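Local coordinates for uncharacterized protein (Pseudomonas aeruginosa UCBPP-PA14, PDB 3FD9) that acts as a transcriptional anti-activator of the type III secretion regulon, probably by disrupting self-association and DNA binding of the activator ExsA until host contact, at residues Y108-S113 against Q237-E242; A94-M99 against A198-S203; L54-A59 against A248-Y253. One frame throughout, in Å; residues are numbered along the deposited sequence.

Interaction 1: residues Y108-S113 against Q237-E242; sequences YGWWES and QAWLHE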
ATOM      1  N   TYR A 108       3.906  12.489  23.406  1.00 28.68           N
ATOM      2  CA  TYR A 108       5.157  13.193  23.144  1.00 29.26           C
ATOM      3  C   TYR A 108       4.949  14.333  22.170  1.00 29.57           C
ATOM      4  O   TYR A 108       5.575  15.373  22.285  1.00 27.92           O
ATOM      5  CB  TYR A 108       6.232  12.248  22.609  1.00 27.68           C
ATOM      6  CG  TYR A 108       7.568  12.928  22.460  1.00 29.96           C
ATOM      7  CD1 TYR A 108       8.541  12.824  23.454  1.00 32.72           C
ATOM      8  CD2 TYR A 108       7.852  13.702  21.344  1.00 27.73           C
ATOM      9  CE1 TYR A 108       9.769  13.456  23.329  1.00 26.57           C
ATOM     10  CE2 TYR A 108       9.069  14.339  21.211  1.00 28.92           C
ATOM     11  CZ  TYR A 108      10.023  14.211  22.205  1.00 28.55           C
ATOM     12  OH  TYR A 108      11.237  14.838  22.066  1.00 34.12           O
ATOM     13  N   GLY A 109       4.070  14.132  21.198  1.00 27.79           N
ATOM     14  CA  GLY A 109       3.733  15.197  20.273  1.00 28.75           C
ATOM     15  C   GLY A 109       3.087  16.346  21.016  1.00 30.88           C
ATOM     16  O   GLY A 109       3.361  17.513  20.752  1.00 34.80           O
ATOM     17  N   TRP A 110       2.220  16.006  21.957  1.00 36.85           N
ATOM     18  CA  TRP A 110       1.577  17.002  22.797  1.00 36.66           C
ATOM     19  C   TRP A 110       2.607  17.714  23.679  1.00 36.94           C
ATOM     20  O   TRP A 110       2.706  18.934  23.656  1.00 38.57           O
ATOM     21  CB  TRP A 110       0.481  16.357  23.643  1.00 36.04           C
ATOM     22  CG  TRP A 110      -0.203  17.314  24.534  1.00 37.93           C
ATOM     23  CD1 TRP A 110      -1.306  18.065  24.245  1.00 37.88           C
ATOM     24  CD2 TRP A 110       0.171  17.648  25.874  1.00 36.51           C
ATOM     25  NE1 TRP A 110      -1.643  18.844  25.325  1.00 38.99           N
ATOM     26  CE2 TRP A 110      -0.749  18.605  26.339  1.00 36.36           C
ATOM     27  CE3 TRP A 110       1.192  17.230  26.727  1.00 36.42           C
ATOM     28  CZ2 TRP A 110      -0.678  19.147  27.614  1.00 37.99           C
ATOM     29  CZ3 TRP A 110       1.263  17.770  27.996  1.00 39.35           C
ATOM     30  CH2 TRP A 110       0.336  18.721  28.426  1.00 42.39           C
ATOM     31  N   TRP A 111       3.379  16.953  24.446  1.00 33.44           N
ATOM     32  CA  TRP A 111       4.441  17.535  25.254  1.00 34.37           C
ATOM     33  C   TRP A 111       5.256  18.508  24.420  1.00 37.07           C
ATOM     34  O   TRP A 111       5.379  19.682  24.746  1.00 40.97           O
ATOM     35  CB  TRP A 111       5.352  16.446  25.808  1.00 33.07           C
ATOM     36  CG  TRP A 111       6.485  16.965  26.632  1.00 32.77           C
ATOM     37  CD1 TRP A 111       6.398  17.550  27.859  1.00 36.73           C
ATOM     38  CD2 TRP A 111       7.878  16.942  26.298  1.00 35.27           C
ATOM     39  NE1 TRP A 111       7.648  17.894  28.313  1.00 37.16           N
ATOM     40  CE2 TRP A 111       8.574  17.531  27.373  1.00 37.78           C
ATOM     41  CE3 TRP A 111       8.604  16.480  25.197  1.00 35.25           C
ATOM     42  CZ2 TRP A 111       9.958  17.672  27.377  1.00 39.66           C
ATOM     43  CZ3 TRP A 111       9.975  16.616  25.203  1.00 36.34           C
ATOM     44  CH2 TRP A 111      10.640  17.208  26.285  1.00 40.00           C
ATOM     45  N   GLU A 112       5.804  18.010  23.326  1.00 43.94           N
ATOM     46  CA  GLU A 112       6.575  18.823  22.402  1.00 44.18           C
ATOM     47  C   GLU A 112       5.956  20.204  22.139  1.00 45.81           C
ATOM     48  O   GLU A 112       6.669  21.205  22.079  1.00 47.82           O
ATOM     49  CB  GLU A 112       6.704  18.062  21.091  1.00 42.65           C
ATOM     50  CG  GLU A 112       7.796  18.535  20.193  1.00 45.43           C
ATOM     51  CD  GLU A 112       7.768  17.812  18.878  1.00 47.72           C
ATOM     52  OE1 GLU A 112       6.666  17.679  18.296  1.00 51.35           O
ATOM     53  OE2 GLU A 112       8.844  17.367  18.433  1.00 48.44           O
ATOM     54  N   SER A 113       4.634  20.244  21.972  1.00 44.73           N
ATOM     55  CA  SER A 113       3.913  21.475  21.653  1.00 46.22           C
ATOM     56  C   SER A 113       3.979  22.502  22.767  1.00 47.98           C
ATOM     57  O   SER A 113       3.944  23.698  22.498  1.00 51.33           O
ATOM     58  CB  SER A 113       2.441  21.186  21.354  1.00 45.96           C
ATOM     59  OG  SER A 113       2.291  20.402  20.186  1.00 49.91           O
ATOM     60  N   GLN A 237      -6.791   7.297  30.631  1.00 32.81           N
ATOM     61  CA  GLN A 237      -7.790   7.602  29.612  1.00 32.47           C
ATOM     62  C   GLN A 237      -8.227   9.048  29.777  1.00 32.05           C
ATOM     63  O   GLN A 237      -8.183   9.825  28.831  1.00 32.99           O
ATOM     64  CB  GLN A 237      -8.990   6.654  29.705  1.00 33.74           C
ATOM     65  CG  GLN A 237      -9.864   6.625  28.458  1.00 33.48           C
ATOM     66  CD  GLN A 237     -10.953   7.687  28.485  1.00 37.30           C
ATOM     67  OE1 GLN A 237     -11.170   8.347  29.507  1.00 42.08           O
ATOM     68  NE2 GLN A 237     -11.653   7.847  27.369  1.00 36.97           N
ATOM     69  N   ALA A 238      -8.615   9.408  30.994  1.00 29.51           N
ATOM     70  CA  ALA A 238      -9.091  10.754  31.301  1.00 30.78           C
ATOM     71  C   ALA A 238      -8.041  11.813  30.993  1.00 32.11           C
ATOM     72  O   ALA A 238      -8.363  12.885  30.493  1.00 33.68           O
ATOM     73  CB  ALA A 238      -9.501  10.841  32.753  1.00 38.71           C
ATOM     74  N   TRP A 239      -6.786  11.512  31.309  1.00 29.93           N
ATOM     75  CA  TRP A 239      -5.704  12.462  31.092  1.00 28.90           C
ATOM     76  C   TRP A 239      -5.574  12.771  29.611  1.00 28.95           C
ATOM     77  O   TRP A 239      -5.495  13.931  29.214  1.00 29.46           O
ATOM     78  CB  TRP A 239      -4.387  11.902  31.616  1.00 27.53           C
ATOM     79  CG  TRP A 239      -3.312  12.921  31.736  1.00 32.65           C
ATOM     80  CD1 TRP A 239      -3.065  13.717  32.809  1.00 33.56           C
ATOM     81  CD2 TRP A 239      -2.319  13.250  30.757  1.00 32.20           C
ATOM     82  NE1 TRP A 239      -1.989  14.531  32.559  1.00 29.98           N
ATOM     83  CE2 TRP A 239      -1.509  14.262  31.306  1.00 32.77           C
ATOM     84  CE3 TRP A 239      -2.037  12.791  29.466  1.00 28.40           C
ATOM     85  CZ2 TRP A 239      -0.444  14.825  30.616  1.00 33.09           C
ATOM     86  CZ3 TRP A 239      -0.975  13.354  28.780  1.00 31.12           C
ATOM     87  CH2 TRP A 239      -0.192  14.358  29.357  1.00 30.28           C
ATOM     88  N   LEU A 240      -5.557  11.722  28.794  1.00 32.97           N
ATOM     89  CA  LEU A 240      -5.375  11.869  27.358  1.00 32.62           C
ATOM     90  C   LEU A 240      -6.559  12.605  26.785  1.00 32.88           C
ATOM     91  O   LEU A 240      -6.414  13.505  25.962  1.00 34.61           O
ATOM     92  CB  LEU A 240      -5.266  10.501  26.691  1.00 31.79           C
ATOM     93  CG  LEU A 240      -4.067   9.637  27.072  1.00 33.05           C
ATOM     94  CD1 LEU A 240      -4.181   8.258  26.426  1.00 35.69           C
ATOM     95  CD2 LEU A 240      -2.787  10.321  26.659  1.00 35.99           C
ATOM     96  N   HIS A 241      -7.740  12.202  27.227  1.00 31.86           N
ATOM     97  CA  HIS A 241      -8.983  12.781  26.745  1.00 32.03           C
ATOM     98  C   HIS A 241      -9.056  14.294  26.968  1.00 33.27           C
ATOM     99  O   HIS A 241      -9.347  15.046  26.050  1.00 34.82           O
ATOM    100  CB  HIS A 241     -10.169  12.090  27.411  1.00 33.19           C
ATOM    101  CG  HIS A 241     -11.473  12.360  26.735  1.00 33.94           C
ATOM    102  ND1 HIS A 241     -12.600  12.752  27.422  1.00 34.46           N
ATOM    103  CD2 HIS A 241     -11.824  12.308  25.428  1.00 35.34           C
ATOM    104  CE1 HIS A 241     -13.593  12.924  26.567  1.00 37.78           C
ATOM    105  NE2 HIS A 241     -13.148  12.662  25.352  1.00 34.65           N
ATOM    106  N   GLU A 242      -8.782  14.740  28.184  1.00 41.88           N
ATOM    107  CA  GLU A 242      -8.844  16.160  28.504  1.00 44.27           C
ATOM    108  C   GLU A 242      -7.868  16.988  27.689  1.00 44.45           C
ATOM    109  O   GLU A 242      -7.842  18.215  27.791  1.00 46.57           O
ATOM    110  CB  GLU A 242      -8.590  16.377  29.991  1.00 44.47           C
ATOM    111  CG  GLU A 242      -9.843  16.231  30.846  1.00 49.60           C
ATOM    112  CD  GLU A 242      -9.536  15.805  32.262  1.00 56.53           C
ATOM    113  OE1 GLU A 242      -8.546  16.315  32.841  1.00 57.43           O
ATOM    114  OE2 GLU A 242     -10.289  14.959  32.795  1.00 56.21           O
TER
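Trp110 and Trp239 join two helical segments whose backbones stay well apart. The nearest CA atoms, those of Trp110 and Leu240, are 9.8 Å from each other, a gap that suits the largest side chain on both sides. Segment 108-113 is helical throughout, whereas in 237-242 the helix closes at His241. The CB of Trp110 points toward the other segment; that of Trp239 does not, and it is the anti placement of CG relative to the backbone N (chi1 -166°), together with the length of the indole, that carries CH2 across to Trp110. The pair is a T-shaped (edge-to-face) stack: the edge of Trp239 is directed at the face of Trp110, the six-membered rings lie 5.5 Å apart between centroids, and their planes stand at 74°. Contact is concentrated at one corner, where CH2 of Trp239 lies 4.0 Å from CZ3 of Trp110 and 4.1 Å from its CE3. Around the same turn of the first helix, Ser113 OG folds back to Gly109 O at 3.1 Å, a carbonyl that also receives Ser113 N from the opposite face of its plane. Arg243, just past the second helix, makes a cation-pi contact with Trp239 and also touches Trp110. Trp239 further packs on Cys218 and Leu219 of helix 217-223, so the stack bridges helices 96-115 and 232-241 beside a third.

Interaction 2: residues A94-M99 against A198-S203; sequences AVPQSM and ATLLAS
Leu200 is turned so that its two methyls serve two different residues: chi1 of 173° sets CG opposite the backbone N and beside the carbonyl carbon, and chi2 of 61° turns the fork so that CD1 goes to Pro96 and CD2 to Met99. In Met99, present as selenomethionine, chi1 of 170° puts the CG methylene against CD2 of Leu200, while bends at chi2 and chi3 turn the selenium and CE elsewhere. The CG of Met99 lies 4.1 Å from CD2 of Leu200, and the two side chains run at a slant to each other. CB of Pro96 meets CD1 of Leu200, likewise at 4.1 Å. A branched leucine suits this place because its forked end offers one methyl to each partner. The backbones come close here, with the CA atoms of Pro96 and Leu200 6.7 Å apart. Leu200 also packs on Ile100 and Leu104 of the same helix as Met99, while Leu201 reaches Leu73 of the second subunit. Val95 is the N-cap residue and Pro96 begins the helix, a position where proline, having no N-H to offer, costs no helical hydrogen bond. The result is apolar helix-helix packing, with the first turn of helix 96-115 set against helix 193-203.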
ATOM      1  N   ALA A  94      -0.961  -3.352  27.546  1.00 52.07           N
ATOM      2  CA  ALA A  94       0.049  -4.380  27.720  1.00 53.63           C
ATOM      3  C   ALA A  94       0.970  -4.311  26.514  1.00 52.66           C
ATOM      4  O   ALA A  94       2.107  -3.852  26.616  1.00 56.14           O
ATOM      5  CB  ALA A  94      -0.591  -5.750  27.826  1.00 55.15           C
ATOM      6  N   VAL A  95       0.455  -4.744  25.368  1.00 33.93           N
ATOM      7  CA  VAL A  95       1.173  -4.694  24.091  1.00 32.17           C
ATOM      8  C   VAL A  95       2.037  -3.431  23.919  1.00 32.02           C
ATOM      9  O   VAL A  95       1.518  -2.329  23.791  1.00 32.98           O
ATOM     10  CB  VAL A  95       0.167  -4.741  22.917  1.00 32.16           C
ATOM     11  CG1 VAL A  95       0.875  -5.093  21.620  1.00 35.02           C
ATOM     12  CG2 VAL A  95      -0.968  -5.716  23.216  1.00 28.17           C
ATOM     13  N   PRO A  96       3.361  -3.586  23.909  1.00 34.08           N
ATOM     14  CA  PRO A  96       4.217  -2.415  23.720  1.00 33.43           C
ATOM     15  C   PRO A  96       3.850  -1.588  22.489  1.00 32.38           C
ATOM     16  O   PRO A  96       3.960  -0.362  22.524  1.00 32.85           O
ATOM     17  CB  PRO A  96       5.602  -3.034  23.541  1.00 31.98           C
ATOM     18  CG  PRO A  96       5.540  -4.282  24.342  1.00 34.34           C
ATOM     19  CD  PRO A  96       4.141  -4.802  24.186  1.00 35.00           C
ATOM     20  N   GLN A  97       3.436  -2.249  21.415  1.00 33.46           N
ATOM     21  CA  GLN A  97       3.068  -1.548  20.203  1.00 33.31           C
ATOM     22  C   GLN A  97       1.871  -0.652  20.465  1.00 34.79           C
ATOM     23  O   GLN A  97       1.761   0.439  19.906  1.00 36.61           O
ATOM     24  CB  GLN A  97       2.713  -2.537  19.105  1.00 34.06           C
ATOM     25  CG  GLN A  97       2.785  -1.931  17.729  1.00 38.88           C
ATOM     26  CD  GLN A  97       4.164  -1.370  17.437  1.00 49.10           C
ATOM     27  OE1 GLN A  97       5.183  -2.084  17.560  1.00 49.58           O
ATOM     28  NE2 GLN A  97       4.215  -0.086  17.052  1.00 44.33           N
ATOM     29  N   SER A  98       0.962  -1.128  21.307  1.00 36.43           N
ATOM     30  CA  SER A  98      -0.240  -0.380  21.635  1.00 35.42           C
ATOM     31  C   SER A  98       0.077   0.759  22.596  1.00 33.98           C
ATOM     32  O   SER A  98      -0.469   1.851  22.486  1.00 34.43           O
ATOM     33  CB  SER A  98      -1.293  -1.306  22.236  1.00 36.36           C
ATOM     34  OG  SER A  98      -1.915  -2.082  21.227  1.00 35.64           O
HETATM   35  N   MSE A  99       0.970   0.493  23.534  1.00 37.76           N
HETATM   36  CA  MSE A  99       1.439   1.513  24.454  1.00 37.63           C
HETATM   37  C   MSE A  99       2.068   2.677  23.687  1.00 38.44           C
HETATM   38  O   MSE A  99       1.940   3.836  24.076  1.00 38.97           O
HETATM   39  CB  MSE A  99       2.453   0.907  25.423  1.00 37.53           C
HETATM   40  CG  MSE A  99       3.168   1.936  26.271  1.00 43.15           C
HETATM   41 SE   MSE A  99       1.981   2.765  27.599  1.00 45.15          SE
HETATM   42  CE  MSE A  99       1.907   1.264  28.888  1.00 37.72           C
ATOM     43  N   ALA A 198      13.924   2.430  23.695  1.00 41.51           N
ATOM     44  CA  ALA A 198      14.708   1.232  23.418  1.00 40.53           C
ATOM     45  C   ALA A 198      14.355   0.118  24.392  1.00 40.62           C
ATOM     46  O   ALA A 198      14.155  -1.034  23.999  1.00 40.87           O
ATOM     47  CB  ALA A 198      16.188   1.544  23.509  1.00 42.03           C
ATOM     48  N   THR A 199      14.276   0.471  25.668  1.00 32.72           N
ATOM     49  CA  THR A 199      13.985  -0.503  26.710  1.00 33.73           C
ATOM     50  C   THR A 199      12.609  -1.123  26.541  1.00 32.96           C
ATOM     51  O   THR A 199      12.464  -2.338  26.562  1.00 33.55           O
ATOM     52  CB  THR A 199      14.060   0.128  28.089  1.00 34.28           C
ATOM     53  OG1 THR A 199      15.405   0.553  28.340  1.00 37.79           O
ATOM     54  CG2 THR A 199      13.618  -0.872  29.150  1.00 33.63           C
ATOM     55  N   LEU A 200      11.595  -0.286  26.381  1.00 33.47           N
ATOM     56  CA  LEU A 200      10.252  -0.786  26.148  1.00 32.58           C
ATOM     57  C   LEU A 200      10.232  -1.741  24.952  1.00 33.71           C
ATOM     58  O   LEU A 200       9.538  -2.759  24.953  1.00 34.86           O
ATOM     59  CB  LEU A 200       9.302   0.375  25.899  1.00 32.73           C
ATOM     60  CG  LEU A 200       7.900  -0.051  25.479  1.00 31.19           C
ATOM     61  CD1 LEU A 200       7.279  -0.890  26.578  1.00 28.46           C
ATOM     62  CD2 LEU A 200       7.035   1.163  25.152  1.00 26.34           C
ATOM     63  N   LEU A 201      10.998  -1.404  23.926  1.00 39.17           N
ATOM     64  CA  LEU A 201      11.014  -2.195  22.711  1.00 38.64           C
ATOM     65  C   LEU A 201      11.784  -3.508  22.871  1.00 39.12           C
ATOM     66  O   LEU A 201      11.539  -4.479  22.146  1.00 38.26           O
ATOM     67  CB  LEU A 201      11.587  -1.366  21.564  1.00 37.67           C
ATOM     68  CG  LEU A 201      10.544  -0.447  20.935  1.00 39.39           C
ATOM     69  CD1 LEU A 201      11.164   0.377  19.823  1.00 48.83           C
ATOM     70  CD2 LEU A 201       9.377  -1.274  20.416  1.00 41.97           C
ATOM     71  N   ALA A 202      12.700  -3.533  23.832  1.00 47.29           N
ATOM     72  CA  ALA A 202      13.529  -4.704  24.065  1.00 49.01           C
ATOM     73  C   ALA A 202      12.997  -5.605  25.181  1.00 49.09           C
ATOM     74  O   ALA A 202      13.173  -6.824  25.134  1.00 49.21           O
ATOM     75  CB  ALA A 202      14.950  -4.275  24.377  1.00 50.74           C
ATOM     76  N   SER A 203      12.355  -5.010  26.183  1.00 51.48           N
ATOM     77  CA  SER A 203      11.997  -5.747  27.388  1.00 51.94           C
ATOM     78  C   SER A 203      10.580  -5.471  27.893  1.00 51.82           C
ATOM     79  O   SER A 203      10.107  -6.126  28.817  1.00 54.54           O
ATOM     80  CB  SER A 203      13.019  -5.473  28.497  1.00 52.67           C
ATOM     81  OG  SER A 203      12.855  -4.175  29.045  1.00 52.87           O
TER

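Interaction 3: residues L54-A59 against A248-Y253; sequences LQQRLA and AQDHFY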
ATOM      1  N   LEU A  54     -11.588   8.453  12.980  1.00 35.99           N
ATOM      2  CA  LEU A  54     -10.905   7.952  11.799  1.00 35.31           C
ATOM      3  C   LEU A  54      -9.729   8.859  11.436  1.00 35.93           C
ATOM      4  O   LEU A  54      -8.727   8.400  10.899  1.00 37.31           O
ATOM      5  CB  LEU A  54     -11.880   7.805  10.629  1.00 33.88           C
ATOM      6  CG  LEU A  54     -11.334   7.060   9.407  1.00 39.13           C
ATOM      7  CD1 LEU A  54     -10.709   5.725   9.808  1.00 41.65           C
ATOM      8  CD2 LEU A  54     -12.418   6.846   8.360  1.00 39.66           C
ATOM      9  N   GLN A  55      -9.851  10.146  11.738  1.00 37.44           N
ATOM     10  CA  GLN A  55      -8.772  11.093  11.475  1.00 38.51           C
ATOM     11  C   GLN A  55      -7.560  10.812  12.364  1.00 38.13           C
ATOM     12  O   GLN A  55      -6.415  10.987  11.952  1.00 39.27           O
ATOM     13  CB  GLN A  55      -9.255  12.526  11.704  1.00 39.29           C
ATOM     14  CG  GLN A  55     -10.279  13.015  10.700  1.00 42.56           C
ATOM     15  CD  GLN A  55      -9.666  13.311   9.355  1.00 48.65           C
ATOM     16  OE1 GLN A  55      -8.442  13.426   9.224  1.00 52.10           O
ATOM     17  NE2 GLN A  55     -10.513  13.434   8.338  1.00 56.68           N
ATOM     18  N   GLN A  56      -7.837  10.391  13.592  1.00 41.17           N
ATOM     19  CA  GLN A  56      -6.814  10.046  14.563  1.00 40.95           C
ATOM     20  C   GLN A  56      -6.068   8.808  14.088  1.00 39.78           C
ATOM     21  O   GLN A  56      -4.837   8.767  14.103  1.00 41.38           O
ATOM     22  CB  GLN A  56      -7.474   9.794  15.922  1.00 42.49           C
ATOM     23  CG  GLN A  56      -6.566   9.287  17.043  1.00 45.02           C
ATOM     24  CD  GLN A  56      -7.254   9.332  18.414  1.00 47.83           C
ATOM     25  OE1 GLN A  56      -7.507  10.410  18.964  1.00 56.35           O
ATOM     26  NE2 GLN A  56      -7.558   8.159  18.967  1.00 46.13           N
ATOM     27  N   ARG A  57      -6.815   7.800  13.651  1.00 29.40           N
ATOM     28  CA  ARG A  57      -6.199   6.589  13.129  1.00 26.41           C
ATOM     29  C   ARG A  57      -5.359   6.889  11.898  1.00 27.09           C
ATOM     30  O   ARG A  57      -4.262   6.351  11.755  1.00 26.43           O
ATOM     31  CB  ARG A  57      -7.241   5.511  12.850  1.00 25.87           C
ATOM     32  CG  ARG A  57      -7.880   4.996  14.124  1.00 25.69           C
ATOM     33  CD  ARG A  57      -8.640   3.716  13.908  1.00 25.52           C
ATOM     34  NE  ARG A  57      -7.734   2.601  13.641  1.00 28.41           N
ATOM     35  CZ  ARG A  57      -7.564   1.553  14.441  1.00 28.24           C
ATOM     36  NH1 ARG A  57      -8.245   1.460  15.579  1.00 32.68           N
ATOM     37  NH2 ARG A  57      -6.716   0.594  14.097  1.00 31.54           N
ATOM     38  N   LEU A  58      -5.851   7.756  11.020  1.00 30.94           N
ATOM     39  CA  LEU A  58      -5.078   8.143   9.840  1.00 33.52           C
ATOM     40  C   LEU A  58      -3.722   8.740  10.232  1.00 33.34           C
ATOM     41  O   LEU A  58      -2.664   8.253   9.810  1.00 32.71           O
ATOM     42  CB  LEU A  58      -5.860   9.126   8.968  1.00 34.05           C
ATOM     43  CG  LEU A  58      -5.119   9.720   7.761  1.00 35.10           C
ATOM     44  CD1 LEU A  58      -4.574   8.645   6.857  1.00 32.39           C
ATOM     45  CD2 LEU A  58      -6.032  10.657   6.967  1.00 35.31           C
ATOM     46  N   ALA A  59      -3.762   9.784  11.051  1.00 43.09           N
ATOM     47  CA  ALA A  59      -2.551  10.461  11.502  1.00 43.10           C
ATOM     48  C   ALA A  59      -1.553   9.502  12.166  1.00 43.05           C
ATOM     49  O   ALA A  59      -0.338   9.694  12.085  1.00 46.02           O
ATOM     50  CB  ALA A  59      -2.909  11.585  12.451  1.00 42.77           C
ATOM     51  N   ALA A 248     -13.708  10.025  23.227  1.00 34.28           N
ATOM     52  CA  ALA A 248     -14.547   9.825  24.388  1.00 35.73           C
ATOM     53  C   ALA A 248     -14.693   8.341  24.654  1.00 36.14           C
ATOM     54  O   ALA A 248     -14.589   7.905  25.799  1.00 36.15           O
ATOM     55  CB  ALA A 248     -15.903  10.471  24.188  1.00 37.34           C
ATOM     56  N   GLN A 249     -14.906   7.570  23.589  1.00 46.10           N
ATOM     57  CA  GLN A 249     -15.227   6.151  23.715  1.00 47.42           C
ATOM     58  C   GLN A 249     -14.043   5.199  23.621  1.00 46.76           C
ATOM     59  O   GLN A 249     -14.224   3.983  23.680  1.00 48.72           O
ATOM     60  CB  GLN A 249     -16.279   5.757  22.684  1.00 48.86           C
ATOM     61  CG  GLN A 249     -17.600   6.467  22.882  1.00 53.86           C
ATOM     62  CD  GLN A 249     -18.100   6.358  24.305  1.00 62.59           C
ATOM     63  OE1 GLN A 249     -18.026   5.294  24.920  1.00 70.77           O
ATOM     64  NE2 GLN A 249     -18.615   7.461  24.840  1.00 67.06           N
ATOM     65  N   ASP A 250     -12.838   5.737  23.460  1.00 35.51           N
ATOM     66  CA  ASP A 250     -11.630   4.920  23.515  1.00 32.37           C
ATOM     67  C   ASP A 250     -11.511   4.342  24.915  1.00 32.72           C
ATOM     68  O   ASP A 250     -11.522   5.085  25.887  1.00 34.27           O
ATOM     69  CB  ASP A 250     -10.400   5.772  23.215  1.00 32.57           C
ATOM     70  CG  ASP A 250     -10.119   5.909  21.727  1.00 35.94           C
ATOM     71  OD1 ASP A 250     -10.532   5.020  20.950  1.00 42.13           O
ATOM     72  OD2 ASP A 250      -9.465   6.902  21.330  1.00 33.41           O
ATOM     73  N   HIS A 251     -11.416   3.022  25.028  1.00 38.93           N
ATOM     74  CA  HIS A 251     -11.262   2.367  26.326  1.00 39.11           C
ATOM     75  C   HIS A 251      -9.892   1.718  26.433  1.00 36.32           C
ATOM     76  O   HIS A 251      -9.519   0.925  25.590  1.00 34.97           O
ATOM     77  CB  HIS A 251     -12.359   1.314  26.537  1.00 41.28           C
ATOM     78  CG  HIS A 251     -12.259   0.580  27.844  1.00 49.52           C
ATOM     79  ND1 HIS A 251     -11.878  -0.746  27.929  1.00 56.30           N
ATOM     80  CD2 HIS A 251     -12.494   0.982  29.118  1.00 54.44           C
ATOM     81  CE1 HIS A 251     -11.882  -1.125  29.195  1.00 51.75           C
ATOM     82  NE2 HIS A 251     -12.249  -0.096  29.937  1.00 53.81           N
ATOM     83  N   PHE A 252      -9.142   2.056  27.473  1.00 32.89           N
ATOM     84  CA  PHE A 252      -7.843   1.436  27.705  1.00 32.26           C
ATOM     85  C   PHE A 252      -7.901   0.433  28.853  1.00 33.73           C
ATOM     86  O   PHE A 252      -8.774   0.525  29.726  1.00 36.23           O
ATOM     87  CB  PHE A 252      -6.782   2.499  27.991  1.00 31.20           C
ATOM     88  CG  PHE A 252      -6.600   3.472  26.875  1.00 29.40           C
ATOM     89  CD1 PHE A 252      -5.840   3.139  25.766  1.00 30.91           C
ATOM     90  CD2 PHE A 252      -7.200   4.718  26.922  1.00 31.81           C
ATOM     91  CE1 PHE A 252      -5.675   4.039  24.725  1.00 35.33           C
ATOM     92  CE2 PHE A 252      -7.042   5.621  25.878  1.00 36.08           C
ATOM     93  CZ  PHE A 252      -6.277   5.283  24.780  1.00 31.94           C
ATOM     94  N   TYR A 253      -6.979  -0.526  28.846  1.00 35.25           N
ATOM     95  CA  TYR A 253      -6.941  -1.543  29.890  1.00 38.86           C
ATOM     96  C   TYR A 253      -5.622  -2.311  29.849  1.00 39.51           C
ATOM     97  O   TYR A 253      -4.842  -2.148  28.917  1.00 38.64           O
ATOM     98  CB  TYR A 253      -8.141  -2.496  29.769  1.00 40.04           C
ATOM     99  CG  TYR A 253      -8.077  -3.424  28.579  1.00 37.74           C
ATOM    100  CD1 TYR A 253      -7.511  -4.690  28.692  1.00 39.42           C
ATOM    101  CD2 TYR A 253      -8.576  -3.035  27.343  1.00 33.49           C
ATOM    102  CE1 TYR A 253      -7.439  -5.545  27.596  1.00 38.21           C
ATOM    103  CE2 TYR A 253      -8.509  -3.879  26.246  1.00 33.88           C
ATOM    104  CZ  TYR A 253      -7.943  -5.134  26.381  1.00 34.73           C
ATOM    105  OH  TYR A 253      -7.874  -5.985  25.301  1.00 35.11           O
TER
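Gln56 and Asp250 carry this contact between helix 52-60 and the residues leading into strand 251-253, which pairs with strand 90-92 in a small two-stranded parallel sheet. They are the sole residues of the two segments to touch, and they do so across a wide gap: the nearest CA atoms, again those of Gln56 and Asp250, are 11.4 Å apart. A long side chain is therefore needed on the helical side. Gln56 supplies it by extending fully beyond CG, with CG itself anti to the backbone N (chi1 174°), so that the amide is carried straight off the helix. Asp250 is shorter and meets it from the opposite direction. Both CB atoms point toward the partner segment.

Each residue type fits its role. Glutamine is neutral and offers a donor and an acceptor from the same flat group, while aspartate brings two oxygens to a buried site rich in N-H groups. Asp250 OD1 accepts from the backbone N of Asp89, beside strand 90-92. Gln247 completes the cluster, its NE2 donating to Gln56 OE1 and its backbone N to Asp250 OD2. Arg57, next along the helix, makes a salt bridge with Asp89; its NH1 is 6.8 Å from Asp250 OD1, not in contact, and any electrostatic help is at most long-range.

The bond across the segments is long and somewhat bent: Gln56 NE2 donates nearly in its own amide plane to the syn lone pair of Asp250 OD2, at 3.3 Å and with an N-H...O angle of 146°.

Interactions 1 and 2 share helix 96-115, interaction 2 at its first turn, interaction 1 near its C-terminal end, with centres about 19 Å apart; each also touches the second subunit. Along the chain their segments alternate, and both are nested within the loop closed by interaction 3, which ties 54-59 to 248-253. The centres of interactions 1 and 3 are about 13 Å apart, and the two meet directly through a probable hydrogen bond from Gln237 NE2 to Asp250 O. Helix 232-241 and strand 251-253 follow each other in the chain. Interaction 3 thus joins the N-terminal family region to the C-terminal one, while the other two fasten C-terminal helices to helix 96-115.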